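Local coordinates for putative lipoprotein (PDB 2G5G) that binds heme as a cofacial pair linked to its dimerization and probably serves in bacterial heme transport, at residues 242-250 / 257-265; 76-84 / 211-220. All coordinates share one frame; numbering follows the deposited sequence.

Interaction 1. Residues 242-250 / 257-265; sequences KIVVVNLSY and DSDYVLIYK
Val-246, Asn-247 and Leu-248 pair in parallel with Tyr-260, Val-261 and Leu-262, on neighbouring strands of the mixed sheet. The strand axes are 15° apart, and residues 249-259 join the two strands. Four backbone bonds run the ladder: Tyr-260 N to Val-245 O, Asn-247 N to Tyr-260 O, Leu-262 N to Asn-247 O, and Ser-249 N to Leu-262 O. Tyr-260 O is held twice, by Asn-247 N and Ser-258 OG from opposite faces of its plane.

At the irregular start of the ladder, Val-245 O accepts from Asp-259 N (2.7 Å) as well as from Tyr-260 N (3.1 Å). Asp-259 CG lies beside its own backbone N, opposite the carbonyl carbon (chi1 -59°), which lets OD2 reach Val-245 N at 2.8 Å, using the anti lone pair. A water joins the same OD2 to Ile-243 O. The other oxygen, OD1, is hydrogen-bonded to His-25 NE2 and forms a salt bridge with Lys-226 NZ.

At the far end, Ser-249 OG gives a short 2.6 Å bond to Leu-262 O, in the carbonyl plane. A water links this hydroxyl to Tyr-264 N.

On the face of Val-246 and Leu-248 the contact is apolar. Val-244 CG2 meets the edge of the Tyr-260 ring, 3.7 Å from CE1. Val-246 CG1 touches Leu-262 CD1, while Leu-248 and Leu-262 lie side by side. Helix 32-39 packs against Val-246 and Tyr-260 here.

Asp-259 OD2 thus extends the ladder by one backbone N-H, its charge probably balanced by Lys-226; at the other end Ser-249 grips Leu-262 O twice, through N and OG.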
# COMPACT_ATOMS: atom_id res chain seq x y z
N LYS A 242 -9.68 25.57 -24.02
CA LYS A 242 -8.93 26.55 -23.22
C LYS A 242 -8.87 26.07 -21.79
O LYS A 242 -9.91 25.86 -21.15
CB LYS A 242 -9.60 27.92 -23.29
CG LYS A 242 -9.58 28.48 -24.74
CD LYS A 242 -10.54 29.64 -24.87
CE LYS A 242 -10.58 30.16 -26.32
NZ LYS A 242 -11.07 29.08 -27.26
N ILE A 243 -7.65 25.90 -21.30
CA ILE A 243 -7.37 25.36 -19.98
C ILE A 243 -6.86 26.47 -19.05
O ILE A 243 -5.93 27.20 -19.40
CB ILE A 243 -6.26 24.27 -20.03
CG1 ILE A 243 -6.45 23.25 -21.22
CG2 ILE A 243 -6.15 23.55 -18.68
CD1 ILE A 243 -7.89 22.53 -21.24
N VAL A 244 -7.40 26.54 -17.83
CA VAL A 244 -6.92 27.51 -16.83
C VAL A 244 -6.77 26.81 -15.48
O VAL A 244 -7.61 25.97 -15.08
CB VAL A 244 -7.81 28.79 -16.71
CG1 VAL A 244 -9.22 28.43 -16.19
CG2 VAL A 244 -7.15 29.82 -15.80
N VAL A 245 -5.69 27.15 -14.78
CA VAL A 245 -5.33 26.48 -13.54
C VAL A 245 -5.28 27.51 -12.42
O VAL A 245 -4.58 28.54 -12.53
CB VAL A 245 -3.96 25.75 -13.62
CG1 VAL A 245 -3.66 25.04 -12.28
CG2 VAL A 245 -3.90 24.77 -14.82
N VAL A 246 -6.05 27.24 -11.38
CA VAL A 246 -6.10 28.11 -10.20
C VAL A 246 -5.64 27.31 -9.01
O VAL A 246 -6.24 26.27 -8.67
CB VAL A 246 -7.51 28.63 -9.91
CG1 VAL A 246 -7.50 29.53 -8.61
CG2 VAL A 246 -8.06 29.44 -11.08
N ASN A 247 -4.58 27.76 -8.36
CA ASN A 247 -4.07 26.98 -7.23
C ASN A 247 -4.35 27.74 -5.95
O ASN A 247 -4.19 28.96 -5.90
CB ASN A 247 -2.57 26.67 -7.32
CG ASN A 247 -2.13 25.61 -6.27
OD1 ASN A 247 -1.07 25.70 -5.66
ND2 ASN A 247 -2.98 24.64 -6.06
N LEU A 248 -4.81 27.01 -4.94
CA LEU A 248 -5.03 27.57 -3.60
C LEU A 248 -3.72 27.34 -2.82
O LEU A 248 -3.35 26.20 -2.56
CB LEU A 248 -6.23 26.86 -2.94
CG LEU A 248 -7.51 26.89 -3.80
CD1 LEU A 248 -8.63 26.05 -3.13
CD2 LEU A 248 -7.96 28.33 -4.12
N SER A 249 -2.99 28.41 -2.53
CA SER A 249 -1.62 28.22 -2.03
C SER A 249 -1.55 27.66 -0.61
O SER A 249 -2.47 27.83 0.20
CB SER A 249 -0.76 29.48 -2.13
OG SER A 249 -1.28 30.54 -1.35
N TYR A 250 -0.47 26.95 -0.37
CA TYR A 250 -0.05 26.57 0.97
C TYR A 250 1.48 26.45 0.94
O TYR A 250 2.03 25.80 0.05
CB TYR A 250 -0.67 25.24 1.42
CG TYR A 250 -0.28 24.88 2.84
CD1 TYR A 250 -1.03 25.31 3.93
CD2 TYR A 250 0.88 24.13 3.08
CE1 TYR A 250 -0.64 25.00 5.24
CE2 TYR A 250 1.28 23.81 4.38
CZ TYR A 250 0.52 24.25 5.44
OH TYR A 250 0.92 23.93 6.72
N ASP A 257 3.25 26.61 -11.57
CA ASP A 257 2.28 25.57 -11.25
C ASP A 257 0.86 25.91 -11.73
O ASP A 257 0.02 25.03 -11.87
CB ASP A 257 2.23 25.32 -9.74
CG ASP A 257 3.26 24.32 -9.28
OD1 ASP A 257 3.73 23.53 -10.10
OD2 ASP A 257 3.59 24.34 -8.08
N SER A 258 0.57 27.19 -11.95
CA SER A 258 -0.83 27.56 -12.15
C SER A 258 -0.90 28.88 -12.94
O SER A 258 0.13 29.46 -13.23
CB SER A 258 -1.51 27.65 -10.77
OG SER A 258 -1.08 28.80 -10.06
N ASP A 259 -2.10 29.33 -13.30
CA ASP A 259 -2.32 30.62 -13.97
C ASP A 259 -2.77 31.71 -13.00
O ASP A 259 -2.56 32.92 -13.24
CB ASP A 259 -3.37 30.44 -15.08
CG ASP A 259 -2.92 29.41 -16.11
OD1 ASP A 259 -1.84 29.64 -16.73
OD2 ASP A 259 -3.59 28.35 -16.24
N TYR A 260 -3.39 31.29 -11.91
CA TYR A 260 -3.79 32.19 -10.82
C TYR A 260 -3.43 31.51 -9.52
O TYR A 260 -3.45 30.27 -9.44
CB TYR A 260 -5.31 32.52 -10.87
CG TYR A 260 -5.69 33.25 -12.13
CD1 TYR A 260 -6.15 32.53 -13.26
CD2 TYR A 260 -5.56 34.63 -12.23
CE1 TYR A 260 -6.48 33.19 -14.43
CE2 TYR A 260 -5.90 35.31 -13.41
CZ TYR A 260 -6.35 34.57 -14.51
OH TYR A 260 -6.65 35.16 -15.71
N VAL A 261 -3.12 32.31 -8.49
CA VAL A 261 -2.88 31.69 -7.21
C VAL A 261 -3.56 32.54 -6.15
O VAL A 261 -3.54 33.77 -6.20
CB VAL A 261 -1.33 31.40 -6.96
CG1 VAL A 261 -0.52 32.67 -7.05
CG2 VAL A 261 -1.10 30.63 -5.66
N LEU A 262 -4.24 31.86 -5.23
CA LEU A 262 -4.84 32.54 -4.09
C LEU A 262 -3.86 32.46 -2.96
O LEU A 262 -3.34 31.40 -2.66
CB LEU A 262 -6.17 31.90 -3.69
CG LEU A 262 -7.35 32.53 -4.41
CD1 LEU A 262 -7.36 31.97 -5.85
CD2 LEU A 262 -8.69 32.19 -3.69
N ILE A 263 -3.59 33.61 -2.36
CA ILE A 263 -2.55 33.73 -1.34
C ILE A 263 -3.25 34.21 -0.08
O ILE A 263 -3.97 35.20 -0.11
CB ILE A 263 -1.43 34.72 -1.75
CG1 ILE A 263 -0.68 34.18 -2.99
CG2 ILE A 263 -0.44 34.93 -0.58
CD1 ILE A 263 0.21 35.20 -3.66
N TYR A 264 -3.04 33.47 1.01
CA TYR A 264 -3.78 33.69 2.26
C TYR A 264 -2.93 34.42 3.31
O TYR A 264 -1.73 34.20 3.40
CB TYR A 264 -4.27 32.35 2.82
CG TYR A 264 -5.18 31.60 1.88
CD1 TYR A 264 -4.69 30.58 1.07
CD2 TYR A 264 -6.53 31.94 1.79
CE1 TYR A 264 -5.51 29.90 0.18
CE2 TYR A 264 -7.39 31.25 0.90
CZ TYR A 264 -6.87 30.23 0.11
OH TYR A 264 -7.69 29.57 -0.77
N LYS A 265 -3.58 35.27 4.10
CA LYS A 265 -2.90 36.05 5.16
C LYS A 265 -2.72 35.23 6.45
O LYS A 265 -3.70 34.71 7.01
CB LYS A 265 -3.66 37.35 5.45
CG LYS A 265 -3.28 38.55 4.55
CD LYS A 265 -3.29 38.25 3.04
CE LYS A 265 -4.00 39.36 2.25
NZ LYS A 265 -3.54 40.76 2.54
O HOH W 1 -3.32 26.71 -18.36
O HOH W 2 -0.94 31.35 1.19

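Interaction 2. Residues 76-84 / 211-220; sequences INFDVALEM and HVNKVLLLAG
Phe-78 lays the end of its ring against Leu-216, with CZ 3.7 Å from CB. Its CG is turned away from its own backbone N (chi1 178°), and this carries the ring along the neighbouring strand. Helix 54-73 packs on the same ring. Beside it, Val-80 and Leu-216 run side by side, pointing the same way. Ala-81 CB meets Val-215 CG2 and Leu-217 CD1 on the other face.

The backbones form a parallel ladder toward one side of the sheet, with 78-82 next to the outermost strand 137-141. Its bonds alternate from Asp-79 N to Lys-214 O up to Glu-83 N to Leu-218 O.

Both ends carry a carboxylate. Asp-79 OD2 accepts two bonds. His-211 NE2 comes at 2.7 Å on the anti lone pair, with the oxygen in the ring plane. Asn-213 ND2 comes at 3.0 Å on the syn side, 29° out of the carboxylate plane. Asp-79 OD1 is hydrogen-bonded to Lys-136 N. Asn-77 ND2 reaches Asn-213 OD1 from above its carbonyl plane, at 3.0 Å.

At the other end the extended Glu-83 side chain brings OE1 to Gly-220 N at 2.7 Å. Gly-220 is the N-cap residue of helix 221-224, and a bound heme lies about 7 Å from the Glu-83 side chain.

The Asp-79 carboxylate fixes the turn before strand 214-220 to strand 78-82. It holds the NE2-H of His-211, and its negative charge could favour protonation of the ring.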
# COMPACT_ATOMS: atom_id res chain seq x y z
N ILE A 76 -25.73 28.38 -19.75
CA ILE A 76 -24.56 27.62 -20.17
C ILE A 76 -24.35 26.50 -19.15
O ILE A 76 -24.25 26.78 -17.94
CB ILE A 76 -23.34 28.53 -20.27
CG1 ILE A 76 -23.56 29.57 -21.39
CG2 ILE A 76 -22.07 27.71 -20.52
CD1 ILE A 76 -22.57 30.71 -21.38
N ASN A 77 -24.33 25.24 -19.61
CA ASN A 77 -24.09 24.07 -18.76
C ASN A 77 -22.73 24.20 -18.07
O ASN A 77 -21.77 24.63 -18.69
CB ASN A 77 -24.06 22.76 -19.56
CG ASN A 77 -25.42 22.32 -20.05
OD1 ASN A 77 -26.44 22.68 -19.47
ND2 ASN A 77 -25.44 21.53 -21.12
N PHE A 78 -22.67 23.78 -16.81
CA PHE A 78 -21.40 23.83 -16.07
C PHE A 78 -21.34 22.70 -15.07
O PHE A 78 -22.17 22.65 -14.13
CB PHE A 78 -21.26 25.18 -15.35
CG PHE A 78 -20.01 25.32 -14.52
CD1 PHE A 78 -20.10 25.73 -13.18
CD2 PHE A 78 -18.75 25.09 -15.08
CE1 PHE A 78 -18.94 25.90 -12.42
CE2 PHE A 78 -17.58 25.25 -14.30
CZ PHE A 78 -17.68 25.67 -13.00
N ASP A 79 -20.35 21.81 -15.25
CA ASP A 79 -20.21 20.61 -14.40
C ASP A 79 -18.94 20.60 -13.55
O ASP A 79 -18.04 21.37 -13.83
CB ASP A 79 -20.26 19.37 -15.26
CG ASP A 79 -21.59 19.23 -15.99
OD1 ASP A 79 -22.63 19.65 -15.43
OD2 ASP A 79 -21.60 18.72 -17.12
N VAL A 80 -18.88 19.73 -12.53
CA VAL A 80 -17.73 19.64 -11.61
C VAL A 80 -17.19 18.22 -11.52
O VAL A 80 -17.92 17.28 -11.19
CB VAL A 80 -18.07 20.17 -10.20
CG1 VAL A 80 -16.87 19.98 -9.23
CG2 VAL A 80 -18.42 21.63 -10.27
N ALA A 81 -15.92 18.06 -11.89
CA ALA A 81 -15.26 16.76 -11.80
C ALA A 81 -14.48 16.74 -10.48
O ALA A 81 -13.97 17.76 -10.03
CB ALA A 81 -14.30 16.57 -13.00
N LEU A 82 -14.40 15.56 -9.88
CA LEU A 82 -13.81 15.41 -8.56
C LEU A 82 -12.75 14.33 -8.56
O LEU A 82 -13.03 13.17 -8.89
CB LEU A 82 -14.89 15.15 -7.49
CG LEU A 82 -15.90 16.25 -7.14
CD1 LEU A 82 -16.95 15.76 -6.14
CD2 LEU A 82 -15.22 17.50 -6.62
N GLU A 83 -11.53 14.70 -8.18
CA GLU A 83 -10.50 13.69 -7.93
C GLU A 83 -11.05 12.66 -6.92
O GLU A 83 -10.63 11.50 -6.92
CB GLU A 83 -9.23 14.33 -7.33
CG GLU A 83 -8.13 13.31 -6.90
CD GLU A 83 -6.97 13.93 -6.09
OE1 GLU A 83 -6.97 15.15 -5.84
OE2 GLU A 83 -6.08 13.17 -5.71
N MSE A 84 -11.97 13.08 -6.05
CA MSE A 84 -12.40 12.12 -4.99
C MSE A 84 -13.38 11.05 -5.40
O MSE A 84 -13.66 10.14 -4.61
CB MSE A 84 -12.71 12.73 -3.61
CG MSE A 84 -13.17 14.16 -3.42
SE MSE A 84 -12.35 15.73 -4.35
CE MSE A 84 -10.42 15.49 -4.08
N HIS A 211 -15.22 15.83 -22.07
CA HIS A 211 -16.48 16.32 -21.56
C HIS A 211 -17.10 17.38 -22.48
O HIS A 211 -16.39 18.27 -22.98
CB HIS A 211 -16.35 16.87 -20.14
CG HIS A 211 -17.66 16.97 -19.44
ND1 HIS A 211 -18.50 15.89 -19.28
CD2 HIS A 211 -18.30 18.03 -18.89
CE1 HIS A 211 -19.60 16.28 -18.67
NE2 HIS A 211 -19.51 17.58 -18.42
N VAL A 212 -18.41 17.32 -22.69
CA VAL A 212 -19.05 18.24 -23.68
C VAL A 212 -19.47 19.62 -23.13
O VAL A 212 -19.84 20.51 -23.90
CB VAL A 212 -20.25 17.56 -24.38
CG1 VAL A 212 -19.74 16.36 -25.18
CG2 VAL A 212 -21.32 17.16 -23.37
N ASN A 213 -19.43 19.77 -21.80
CA ASN A 213 -19.78 21.03 -21.14
C ASN A 213 -18.55 21.65 -20.48
O ASN A 213 -17.60 20.96 -20.20
CB ASN A 213 -20.82 20.82 -20.05
CG ASN A 213 -22.13 20.25 -20.59
OD1 ASN A 213 -22.58 20.65 -21.66
ND2 ASN A 213 -22.74 19.31 -19.85
N LYS A 214 -18.60 22.96 -20.23
CA LYS A 214 -17.60 23.59 -19.38
C LYS A 214 -17.51 22.82 -18.06
O LYS A 214 -18.51 22.29 -17.52
CB LYS A 214 -17.91 25.08 -19.18
CG LYS A 214 -16.70 25.89 -18.66
CD LYS A 214 -17.09 27.37 -18.25
CE LYS A 214 -17.65 28.16 -19.43
NZ LYS A 214 -16.64 28.36 -20.55
N VAL A 215 -16.30 22.74 -17.52
CA VAL A 215 -16.07 21.85 -16.39
C VAL A 215 -15.00 22.42 -15.48
O VAL A 215 -13.99 22.98 -15.98
CB VAL A 215 -15.74 20.38 -16.84
CG1 VAL A 215 -14.42 20.30 -17.69
CG2 VAL A 215 -15.68 19.38 -15.63
N LEU A 216 -15.25 22.30 -14.17
CA LEU A 216 -14.24 22.56 -13.14
C LEU A 216 -13.82 21.25 -12.44
O LEU A 216 -14.68 20.46 -11.99
CB LEU A 216 -14.78 23.56 -12.11
CG LEU A 216 -13.78 23.92 -10.97
CD1 LEU A 216 -13.89 25.36 -10.55
CD2 LEU A 216 -14.08 23.01 -9.80
N LEU A 217 -12.50 21.03 -12.34
CA LEU A 217 -11.94 19.95 -11.55
C LEU A 217 -11.48 20.46 -10.18
O LEU A 217 -10.82 21.51 -10.08
CB LEU A 217 -10.75 19.28 -12.24
CG LEU A 217 -9.99 18.15 -11.49
CD1 LEU A 217 -10.71 16.80 -11.56
CD2 LEU A 217 -8.59 18.04 -12.04
N LEU A 218 -11.84 19.71 -9.14
CA LEU A 218 -11.19 19.88 -7.84
C LEU A 218 -10.27 18.68 -7.62
O LEU A 218 -10.69 17.53 -7.73
CB LEU A 218 -12.20 20.01 -6.68
CG LEU A 218 -11.59 20.17 -5.28
CD1 LEU A 218 -10.95 21.55 -5.16
CD2 LEU A 218 -12.68 19.92 -4.18
N ALA A 219 -8.99 18.95 -7.32
CA ALA A 219 -7.98 17.90 -7.17
C ALA A 219 -6.83 18.48 -6.35
O ALA A 219 -6.77 19.67 -6.11
CB ALA A 219 -7.45 17.40 -8.56
N GLY A 220 -5.94 17.62 -5.88
CA GLY A 220 -4.83 18.12 -5.08
C GLY A 220 -3.92 18.95 -5.96
O GLY A 220 -3.87 18.75 -7.18
O HOH W 3 -20.84 24.35 -21.25

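Both interactions are parallel pairings within one mixed sheet. Their centres lie 16 Å apart and their nearest atoms about 5 Å apart, without touching. Strand 44-49 runs between them, flanked by 243-248 of interaction 1 and 214-220 of interaction 2. Along the chain they come in series. Interaction 2 joins segments 127 residues apart and closes before interaction 1 opens. Interaction 1 then joins two strands near the C-terminus. Interaction 2 brings together distant parts of the ChaN family region, and its Glu-83 end lies near heme. Interaction 1 continues the sheet toward strand 19-23, so the chain's last strand meets its first.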